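Local coordinates for major Capsid Protein VP1 (Chimpanzee polyomavirus Bob, PDB 6Y9I), which forms the pentameric capsomers of the polyomavirus shell and carries the surface loops that engage glycan receptors on host cells, at the interface of chains A and B. Sequence-based numbering; all coordinates share one arbitrary frame. Chains: chain A/B, Major Capsid Protein VP1.

Contact 1: the interface of chains A and B. Residues chain A 107, 115, 123-126; chain B 222, 270, 272.
B:Leu222 pushes its branched end among A:Pro126, A:Ala115 and A:Pro123, joining neighbouring copies in the pentamer of this polyomavirus jelly-roll coat protein, where loops of chain A meet a loop and the start of strand 272-276 of chain B. Its methyl CD1 does most of the touching: it lies 3.6 Å from CD of A:Pro126 and meets the methyl CB of A:Ala115, while CD2 turns toward CG1 of A:Val107. A forked leucine suits this place because its two methyls serve separate partners. Beside it, B:Ile272 crosses the ring of A:Pro123 at about a right angle, its branch methyl CG2 3.7 Å from the ring atom CG. The longer branch meets A:Val107 tip to tip, CD1 to CG2 at 3.9 Å. With CG1 between backbone N and carbonyl carbon (chi1 62°), CG2 sits against the ring while CG1 and CD1 run past A:Pro123 to A:Val107. The prolines offer rigid, apolar ring carbons from a loop whose backbone they restrain. A polar link runs through water 1, 2.8 Å from the carbonyl O of A:Ala115 and 2.7 Å from that of B:Glu270. Farther back, hydroxyl OG of A:Ser124 donates to the carbonyl O of A:Gln125 at 2.9 Å from above the carbonyl plane, probably steadying the extended stretch between the prolines.

Contact 2: the interface of chains A and B. Residues chain A 105-106; chain B 65, 132, 199-200, 218, 260, 274.
A:Ile105, the last residue of the 3-10 helix 101-105, inserts its side chain into a mainly apolar socket on the neighbouring copy, built from residues of strands 131-138, 212-219, 252-265 and 272-276 and adjoining loops. The apolar contacts are divided between its two branches. The short one, CG2, comes obliquely to CE1 of B:Phe218 at 3.8 Å, off the ring plane. The long one runs through CG1 to CD1, which reaches the terminal methyl CD1 of B:Ile260 at 3.8 Å and is flanked by CG of B:Pro65 at 4.1 Å. With CG1 set between the backbone N and carbonyl carbon (chi1 76°) and the chain then extended (chi2 165°), the isoleucine reaches both parts of the socket at once. B:Glu200 adds its aliphatic CB, 3.9 Å from CG1 of A:Ile105, the two side chains crossing at about a right angle. Within the wall of the socket, the CG2 methyl of B:Ile199 lies over one face of the B:Tyr132 ring, toward its rim, and B:Phe218 presents CD1 to the edge of that ring, probably stiffening the wall. A hydrogen bond is made by B:Tyr274, whose long side chain brings its hydroxyl to the helix end, with CZ beside CD1 of A:Ile105. Its OH donates to the carbonyl O of A:Ile105 at 2.7 Å, with the acceptor in the plane of the tyrosine ring but the donor 55° out of the carbonyl plane.

Contact 3: the interface of chains A and B. Residues chain A 103, 105-106, 108-109; chain B 149-150, 200.
Where the 3-10 helix 101-105 gives way to loop, the backbone opens from the helical turn of A:Ser103 to a more extended A:Ser106, carrying A:His108 toward B:Glu200 and A:Leu109 toward B:Asn150. The imidazole NE2 of A:His108 donates to carboxylate OE2 of B:Glu200 at 2.8 Å. The acceptor uses its syn lone pair and lies in the ring plane, although the bond is bent (132° at H). Ring and carboxylate are nearly coplanar, and water 2 links NE2 to the other oxygen, OE1. The carboxylate might favour a protonated imidazole. With CG between its backbone N and carbonyl carbon (chi1 50°), the histidine directs NE2 to B:Glu200 and lays its ring centre over hydroxyl OG of A:Ser106, 3.2 Å from the plane; this OG also accepts from the backbone N of A:His108, helping place it. Small hydroxyls suit the wet side: water 4 lies 2.7 Å from OG of A:Ser106 and 2.7 Å from OG of B:Ser149, and also bonds the amide OD1 of B:Asn150. Water 3 continues the chain, joining that OD1 to ND1 and the carbonyl O of A:His108. Direct and water-mediated bonds thus tie A:His108 to two segments of the adjacent copy, probably helping to set how neighbours sit in the capsomer.

Contact 1: the interface of chains A and B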
ATOM      1  N   VAL A 107       6.793   4.938 -23.643  1.00 21.05           N
ATOM      2  CA  VAL A 107       8.156   5.427 -23.322  1.00 22.84           C
ATOM      3  C   VAL A 107       8.758   5.975 -24.626  1.00 22.78           C
ATOM      4  O   VAL A 107       9.976   6.004 -24.753  1.00 22.83           O
ATOM      5  CB  VAL A 107       8.999   4.361 -22.597  1.00 23.45           C
ATOM      6  CG1 VAL A 107       8.411   4.015 -21.239  1.00 26.52           C
ATOM      7  CG2 VAL A 107       9.173   3.073 -23.380  1.00 25.29           C
ATOM      8  N   ALA A 115      15.310   8.708 -20.522  1.00 27.75           N
ATOM      9  CA  ALA A 115      15.697   8.024 -19.278  1.00 27.51           C
ATOM     10  C   ALA A 115      16.914   7.142 -19.576  1.00 28.58           C
ATOM     11  O   ALA A 115      16.735   5.953 -19.832  1.00 30.58           O
ATOM     12  CB  ALA A 115      14.509   7.261 -18.760  1.00 31.05           C
ATOM     13  N   PRO A 123      14.654   4.900 -23.439  1.00 25.91           N
ATOM     14  CA  PRO A 123      13.272   5.286 -23.638  1.00 24.46           C
ATOM     15  C   PRO A 123      13.085   6.706 -23.092  1.00 25.49           C
ATOM     16  O   PRO A 123      13.948   7.221 -22.375  1.00 23.00           O
ATOM     17  CB  PRO A 123      12.528   4.262 -22.777  1.00 26.80           C
ATOM     18  CG  PRO A 123      13.437   4.039 -21.610  1.00 24.84           C
ATOM     19  CD  PRO A 123      14.832   4.140 -22.191  1.00 27.89           C
ATOM     20  N   SER A 124      11.966   7.334 -23.419  1.00 23.44           N
ATOM     21  CA  SER A 124      11.569   8.560 -22.696  1.00 23.46           C
ATOM     22  C   SER A 124      11.193   8.181 -21.275  1.00 22.10           C
ATOM     23  O   SER A 124      10.822   6.997 -21.008  1.00 22.40           O
ATOM     24  CB  SER A 124      10.443   9.306 -23.366  1.00 22.07           C
ATOM     25  OG  SER A 124       9.198   8.745 -23.002  1.00 25.41           O
ATOM     26  N   GLN A 125      11.260   9.160 -20.382  1.00 22.60           N
ATOM     27  CA  GLN A 125      10.545   9.048 -19.093  1.00 24.77           C
ATOM     28  C   GLN A 125       9.072   8.948 -19.458  1.00 22.23           C
ATOM     29  O   GLN A 125       8.606   9.688 -20.308  1.00 21.79           O
ATOM     30  CB  GLN A 125      10.804  10.239 -18.172  1.00 29.01           C
ATOM     31  CG  GLN A 125      11.988  10.054 -17.258  1.00 35.98           C
ATOM     32  CD  GLN A 125      12.233  11.343 -16.518  1.00 43.66           C
ATOM     33  OE1 GLN A 125      11.295  12.015 -16.091  1.00 45.90           O
ATOM     34  NE2 GLN A 125      13.502  11.697 -16.379  1.00 49.31           N
ATOM     35  N   PRO A 126       8.330   7.999 -18.872  1.00 20.80           N
ATOM     36  CA  PRO A 126       6.899   7.889 -19.109  1.00 20.00           C
ATOM     37  C   PRO A 126       6.150   8.897 -18.225  1.00 20.52           C
ATOM     38  O   PRO A 126       6.761   9.531 -17.384  1.00 22.13           O
ATOM     39  CB  PRO A 126       6.593   6.473 -18.645  1.00 20.20           C
ATOM     40  CG  PRO A 126       7.556   6.315 -17.430  1.00 20.57           C
ATOM     41  CD  PRO A 126       8.821   7.009 -17.888  1.00 21.16           C
TER
ATOM     42  N   LEU B 222       9.361   3.626 -14.685  1.00 25.65           N
ATOM     43  CA  LEU B 222      10.395   2.689 -15.190  1.00 26.11           C
ATOM     44  C   LEU B 222      11.092   1.931 -14.064  1.00 27.39           C
ATOM     45  O   LEU B 222      11.697   0.892 -14.373  1.00 29.46           O
ATOM     46  CB  LEU B 222      11.388   3.466 -16.061  1.00 25.83           C
ATOM     47  CG  LEU B 222      10.834   3.807 -17.446  1.00 26.04           C
ATOM     48  CD1 LEU B 222      11.693   4.852 -18.134  1.00 30.03           C
ATOM     49  CD2 LEU B 222      10.754   2.562 -18.299  1.00 26.99           C
ATOM     50  N   GLU B 270      20.721   1.449 -23.036  1.00 26.05           N
ATOM     51  CA  GLU B 270      19.704   1.685 -21.974  1.00 29.04           C
ATOM     52  C   GLU B 270      18.310   1.812 -22.600  1.00 25.53           C
ATOM     53  O   GLU B 270      17.445   2.344 -21.933  1.00 27.26           O
ATOM     54  CB  GLU B 270      20.019   2.922 -21.134  1.00 29.89           C
ATOM     55  CG  GLU B 270      21.255   2.801 -20.272  1.00 34.93           C
ATOM     56  CD  GLU B 270      21.548   4.099 -19.519  1.00 40.85           C
ATOM     57  OE1 GLU B 270      20.995   4.280 -18.405  1.00 49.10           O
ATOM     58  OE2 GLU B 270      22.309   4.948 -20.046  1.00 47.06           O
ATOM     59  N   ILE B 272      14.774  -0.108 -23.812  1.00 22.53           N
ATOM     60  CA  ILE B 272      14.061  -1.118 -22.990  1.00 23.27           C
ATOM     61  C   ILE B 272      13.338  -2.109 -23.890  1.00 21.36           C
ATOM     62  O   ILE B 272      13.062  -1.803 -25.036  1.00 24.62           O
ATOM     63  CB  ILE B 272      13.103  -0.441 -21.976  1.00 23.31           C
ATOM     64  CG1 ILE B 272      12.016   0.362 -22.682  1.00 22.28           C
ATOM     65  CG2 ILE B 272      13.858   0.400 -20.950  1.00 22.66           C
ATOM     66  CD1 ILE B 272      10.788  -0.461 -23.028  1.00 25.28           C
TER
HETATM   67  O   HOH W   1      16.674   3.171 -19.457  1.00 23.40           O

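Contact 2: the interface of chains A and B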
ATOM      1  N   ILE A 105       1.636   3.613 -20.659  1.00 21.59           N
ATOM      2  CA  ILE A 105       2.865   2.765 -20.779  1.00 21.81           C
ATOM      3  C   ILE A 105       3.864   3.417 -21.746  1.00 21.87           C
ATOM      4  O   ILE A 105       5.025   3.011 -21.697  1.00 22.42           O
ATOM      5  CB  ILE A 105       2.581   1.304 -21.193  1.00 22.40           C
ATOM      6  CG1 ILE A 105       2.251   1.189 -22.686  1.00 22.26           C
ATOM      7  CG2 ILE A 105       1.494   0.688 -20.305  1.00 25.16           C
ATOM      8  CD1 ILE A 105       2.317  -0.225 -23.266  1.00 25.55           C
ATOM      9  N   SER A 106       3.477   4.401 -22.572  1.00 22.94           N
ATOM     10  CA  SER A 106       4.363   4.949 -23.635  1.00 22.90           C
ATOM     11  C   SER A 106       5.696   5.402 -23.043  1.00 23.21           C
ATOM     12  O   SER A 106       5.696   6.211 -22.080  1.00 22.44           O
ATOM     13  CB  SER A 106       3.771   6.083 -24.410  1.00 23.65           C
ATOM     14  OG  SER A 106       4.693   6.495 -25.425  1.00 26.13           O
TER
ATOM     15  N   PRO B  65       3.289  -3.636 -27.061  1.00 24.52           N
ATOM     16  CA  PRO B  65       2.541  -4.684 -26.379  1.00 22.53           C
ATOM     17  C   PRO B  65       1.053  -4.632 -26.722  1.00 20.93           C
ATOM     18  O   PRO B  65       0.541  -3.568 -26.933  1.00 21.51           O
ATOM     19  CB  PRO B  65       2.772  -4.388 -24.890  1.00 24.70           C
ATOM     20  CG  PRO B  65       4.071  -3.626 -24.862  1.00 24.55           C
ATOM     21  CD  PRO B  65       4.071  -2.805 -26.127  1.00 23.64           C
ATOM     22  N   TYR B 132       1.090  -3.536 -16.217  1.00 18.99           N
ATOM     23  CA  TYR B 132      -0.277  -3.362 -16.756  1.00 19.59           C
ATOM     24  C   TYR B 132      -0.890  -4.732 -16.765  1.00 17.90           C
ATOM     25  O   TYR B 132      -0.362  -5.560 -17.488  1.00 19.24           O
ATOM     26  CB  TYR B 132      -0.282  -2.732 -18.145  1.00 18.42           C
ATOM     27  CG  TYR B 132      -1.643  -2.436 -18.701  1.00 18.75           C
ATOM     28  CD1 TYR B 132      -2.255  -1.209 -18.515  1.00 19.32           C
ATOM     29  CD2 TYR B 132      -2.303  -3.376 -19.464  1.00 19.15           C
ATOM     30  CE1 TYR B 132      -3.491  -0.916 -19.083  1.00 18.06           C
ATOM     31  CE2 TYR B 132      -3.534  -3.097 -20.049  1.00 18.80           C
ATOM     32  CZ  TYR B 132      -4.122  -1.856 -19.874  1.00 19.44           C
ATOM     33  OH  TYR B 132      -5.355  -1.633 -20.438  1.00 19.95           O
ATOM     34  N   ILE B 199      -1.982  -2.112 -26.413  1.00 20.02           N
ATOM     35  CA  ILE B 199      -2.395  -1.632 -25.055  1.00 20.34           C
ATOM     36  C   ILE B 199      -2.293  -0.105 -24.983  1.00 19.53           C
ATOM     37  O   ILE B 199      -3.173   0.503 -24.328  1.00 18.82           O
ATOM     38  CB  ILE B 199      -1.546  -2.320 -23.979  1.00 21.29           C
ATOM     39  CG1 ILE B 199      -1.940  -3.797 -23.849  1.00 22.44           C
ATOM     40  CG2 ILE B 199      -1.664  -1.571 -22.685  1.00 22.00           C
ATOM     41  CD1 ILE B 199      -0.830  -4.663 -23.364  1.00 22.60           C
ATOM     42  N   GLU B 200      -1.288   0.484 -25.645  1.00 20.48           N
ATOM     43  CA  GLU B 200      -1.021   1.942 -25.584  1.00 20.61           C
ATOM     44  C   GLU B 200      -2.027   2.744 -26.417  1.00 22.14           C
ATOM     45  O   GLU B 200      -2.032   3.966 -26.278  1.00 23.72           O
ATOM     46  CB  GLU B 200       0.405   2.292 -25.993  1.00 22.55           C
ATOM     47  CG  GLU B 200       0.714   2.117 -27.469  1.00 22.89           C
ATOM     48  CD  GLU B 200       2.212   2.074 -27.714  1.00 29.02           C
ATOM     49  OE1 GLU B 200       2.832   1.004 -27.431  1.00 26.86           O
ATOM     50  OE2 GLU B 200       2.779   3.146 -28.098  1.00 30.27           O
ATOM     51  N   PHE B 218      -2.923  -0.750 -13.232  1.00 19.33           N
ATOM     52  CA  PHE B 218      -1.699  -0.202 -13.841  1.00 20.22           C
ATOM     53  C   PHE B 218      -0.892   0.464 -12.741  1.00 20.77           C
ATOM     54  O   PHE B 218      -1.467   1.242 -11.952  1.00 19.82           O
ATOM     55  CB  PHE B 218      -2.070   0.756 -14.969  1.00 21.03           C
ATOM     56  CG  PHE B 218      -0.912   1.564 -15.480  1.00 20.41           C
ATOM     57  CD1 PHE B 218       0.082   0.960 -16.223  1.00 22.06           C
ATOM     58  CD2 PHE B 218      -0.821   2.924 -15.208  1.00 22.41           C
ATOM     59  CE1 PHE B 218       1.155   1.697 -16.701  1.00 23.11           C
ATOM     60  CE2 PHE B 218       0.277   3.649 -15.641  1.00 22.16           C
ATOM     61  CZ  PHE B 218       1.246   3.040 -16.400  1.00 22.39           C
ATOM     62  N   ILE B 260       1.738  -6.935 -18.804  1.00 20.19           N
ATOM     63  CA  ILE B 260       3.100  -6.339 -18.845  1.00 21.01           C
ATOM     64  C   ILE B 260       3.614  -6.387 -17.419  1.00 20.92           C
ATOM     65  O   ILE B 260       2.929  -5.820 -16.516  1.00 20.22           O
ATOM     66  CB  ILE B 260       3.087  -4.908 -19.397  1.00 21.37           C
ATOM     67  CG1 ILE B 260       2.450  -4.855 -20.786  1.00 23.51           C
ATOM     68  CG2 ILE B 260       4.494  -4.341 -19.382  1.00 21.70           C
ATOM     69  CD1 ILE B 260       2.302  -3.455 -21.322  1.00 23.47           C
ATOM     70  N   TYR B 274       9.671  -4.417 -23.126  1.00 20.87           N
ATOM     71  CA  TYR B 274       8.620  -4.898 -22.204  1.00 19.96           C
ATOM     72  C   TYR B 274       8.783  -6.410 -22.041  1.00 22.27           C
ATOM     73  O   TYR B 274       9.181  -7.065 -23.019  1.00 21.43           O
ATOM     74  CB  TYR B 274       7.261  -4.550 -22.783  1.00 21.92           C
ATOM     75  CG  TYR B 274       6.969  -3.076 -22.852  1.00 20.87           C
ATOM     76  CD1 TYR B 274       6.566  -2.375 -21.725  1.00 23.64           C
ATOM     77  CD2 TYR B 274       7.049  -2.392 -24.041  1.00 21.51           C
ATOM     78  CE1 TYR B 274       6.261  -1.021 -21.782  1.00 23.76           C
ATOM     79  CE2 TYR B 274       6.703  -1.057 -24.132  1.00 23.93           C
ATOM     80  CZ  TYR B 274       6.324  -0.363 -22.998  1.00 24.30           C
ATOM     81  OH  TYR B 274       6.002   0.958 -23.105  1.00 27.20           O
TER

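Contact 3: the interface of chains A and B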
ATOM      1  N   SER A 103      -2.478   3.810 -22.465  1.00 20.15           N
ATOM      2  CA  SER A 103      -1.664   4.880 -23.116  1.00 19.33           C
ATOM      3  C   SER A 103      -0.530   5.351 -22.197  1.00 19.90           C
ATOM      4  O   SER A 103       0.520   5.778 -22.686  1.00 20.00           O
ATOM      5  CB  SER A 103      -2.546   6.025 -23.613  1.00 18.71           C
ATOM      6  OG  SER A 103      -2.936   6.927 -22.579  1.00 20.56           O
ATOM      7  N   ILE A 105       1.636   3.613 -20.659  1.00 21.59           N
ATOM      8  CA  ILE A 105       2.865   2.765 -20.779  1.00 21.81           C
ATOM      9  C   ILE A 105       3.864   3.417 -21.746  1.00 21.87           C
ATOM     10  O   ILE A 105       5.025   3.011 -21.697  1.00 22.42           O
ATOM     11  CB  ILE A 105       2.581   1.304 -21.193  1.00 22.40           C
ATOM     12  CG1 ILE A 105       2.251   1.189 -22.686  1.00 22.26           C
ATOM     13  CG2 ILE A 105       1.494   0.688 -20.305  1.00 25.16           C
ATOM     14  CD1 ILE A 105       2.317  -0.225 -23.266  1.00 25.55           C
ATOM     15  N   SER A 106       3.477   4.401 -22.572  1.00 22.94           N
ATOM     16  CA  SER A 106       4.363   4.949 -23.635  1.00 22.90           C
ATOM     17  C   SER A 106       5.696   5.402 -23.043  1.00 23.21           C
ATOM     18  O   SER A 106       5.696   6.211 -22.080  1.00 22.44           O
ATOM     19  CB  SER A 106       3.771   6.083 -24.410  1.00 23.65           C
ATOM     20  OG  SER A 106       4.693   6.495 -25.425  1.00 26.13           O
ATOM     21  N   HIS A 108       7.913   6.547 -25.489  1.00 23.07           N
ATOM     22  CA  HIS A 108       8.341   7.301 -26.702  1.00 23.15           C
ATOM     23  C   HIS A 108       7.529   8.601 -26.791  1.00 24.20           C
ATOM     24  O   HIS A 108       7.083   8.979 -27.862  1.00 22.32           O
ATOM     25  CB  HIS A 108       8.253   6.409 -27.935  1.00 22.36           C
ATOM     26  CG  HIS A 108       6.946   5.717 -28.068  1.00 21.52           C
ATOM     27  ND1 HIS A 108       5.808   6.378 -28.468  1.00 23.01           N
ATOM     28  CD2 HIS A 108       6.600   4.421 -27.896  1.00 23.13           C
ATOM     29  CE1 HIS A 108       4.798   5.526 -28.481  1.00 22.86           C
ATOM     30  NE2 HIS A 108       5.267   4.318 -28.168  1.00 22.50           N
ATOM     31  N   LEU A 109       7.370   9.261 -25.657  1.00 23.83           N
ATOM     32  CA  LEU A 109       6.623  10.534 -25.533  1.00 21.71           C
ATOM     33  C   LEU A 109       7.359  11.641 -26.307  1.00 22.74           C
ATOM     34  O   LEU A 109       8.531  11.922 -26.046  1.00 21.08           O
ATOM     35  CB  LEU A 109       6.459  10.859 -24.041  1.00 22.57           C
ATOM     36  CG  LEU A 109       5.450  10.003 -23.265  1.00 22.38           C
ATOM     37  CD1 LEU A 109       5.395  10.419 -21.805  1.00 24.84           C
ATOM     38  CD2 LEU A 109       4.071  10.100 -23.859  1.00 22.93           C
TER
ATOM     39  N   SER B 149      -1.595   8.751 -26.721  1.00 22.93           N
ATOM     40  CA  SER B 149      -0.784   9.667 -25.870  1.00 22.87           C
ATOM     41  C   SER B 149      -0.268  10.828 -26.733  1.00 22.96           C
ATOM     42  O   SER B 149      -0.346  11.993 -26.303  1.00 21.72           O
ATOM     43  CB  SER B 149       0.337   8.924 -25.149  1.00 24.43           C
ATOM     44  OG  SER B 149       0.979   8.022 -26.026  1.00 25.91           O
ATOM     45  N   ASN B 150       0.176  10.531 -27.958  1.00 23.29           N
ATOM     46  CA  ASN B 150       0.612  11.545 -28.953  1.00 24.76           C
ATOM     47  C   ASN B 150      -0.090  11.277 -30.294  1.00 23.97           C
ATOM     48  O   ASN B 150       0.209  10.285 -30.942  1.00 21.40           O
ATOM     49  CB  ASN B 150       2.119  11.531 -29.173  1.00 25.25           C
ATOM     50  CG  ASN B 150       2.965  11.835 -27.956  1.00 25.29           C
ATOM     51  OD1 ASN B 150       3.905  11.096 -27.703  1.00 25.18           O
ATOM     52  ND2 ASN B 150       2.717  12.954 -27.287  1.00 25.57           N
ATOM     53  N   GLU B 200      -1.288   0.484 -25.645  1.00 20.48           N
ATOM     54  CA  GLU B 200      -1.021   1.942 -25.584  1.00 20.61           C
ATOM     55  C   GLU B 200      -2.027   2.744 -26.417  1.00 22.14           C
ATOM     56  O   GLU B 200      -2.032   3.966 -26.278  1.00 23.72           O
ATOM     57  CB  GLU B 200       0.405   2.292 -25.993  1.00 22.55           C
ATOM     58  CG  GLU B 200       0.714   2.117 -27.469  1.00 22.89           C
ATOM     59  CD  GLU B 200       2.212   2.074 -27.714  1.00 29.02           C
ATOM     60  OE1 GLU B 200       2.832   1.004 -27.431  1.00 26.86           O
ATOM     61  OE2 GLU B 200       2.779   3.146 -28.098  1.00 30.27           O
TER
HETATM   62  O   HOH W   2       5.539   1.279 -27.684  1.00 22.64           O
HETATM   63  O   HOH W   3       4.952   9.017 -29.787  1.00 30.26           O
HETATM   64  O   HOH W   4       3.492   8.244 -27.120  1.00 30.35           O

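Contacts 2 and 3 are adjoining parts of one surface: their C-alpha centres lie about 9 Å apart, and they share A:Ile105, A:Ser106 and B:Glu200. Contact 1 sits about 12 Å from contact 2 and about 11 Å from contact 3. Strand 272-276 of chain B serves both contacts 1 and 2, while the run 103-109 of chain A supplies residues to all three. A short stretch of one copy thus meets apolar, polar and hydrated surfaces of its neighbour. Repeated around the five-copy assembly, this combination probably helps fix the register between adjacent subunits in the pentamer.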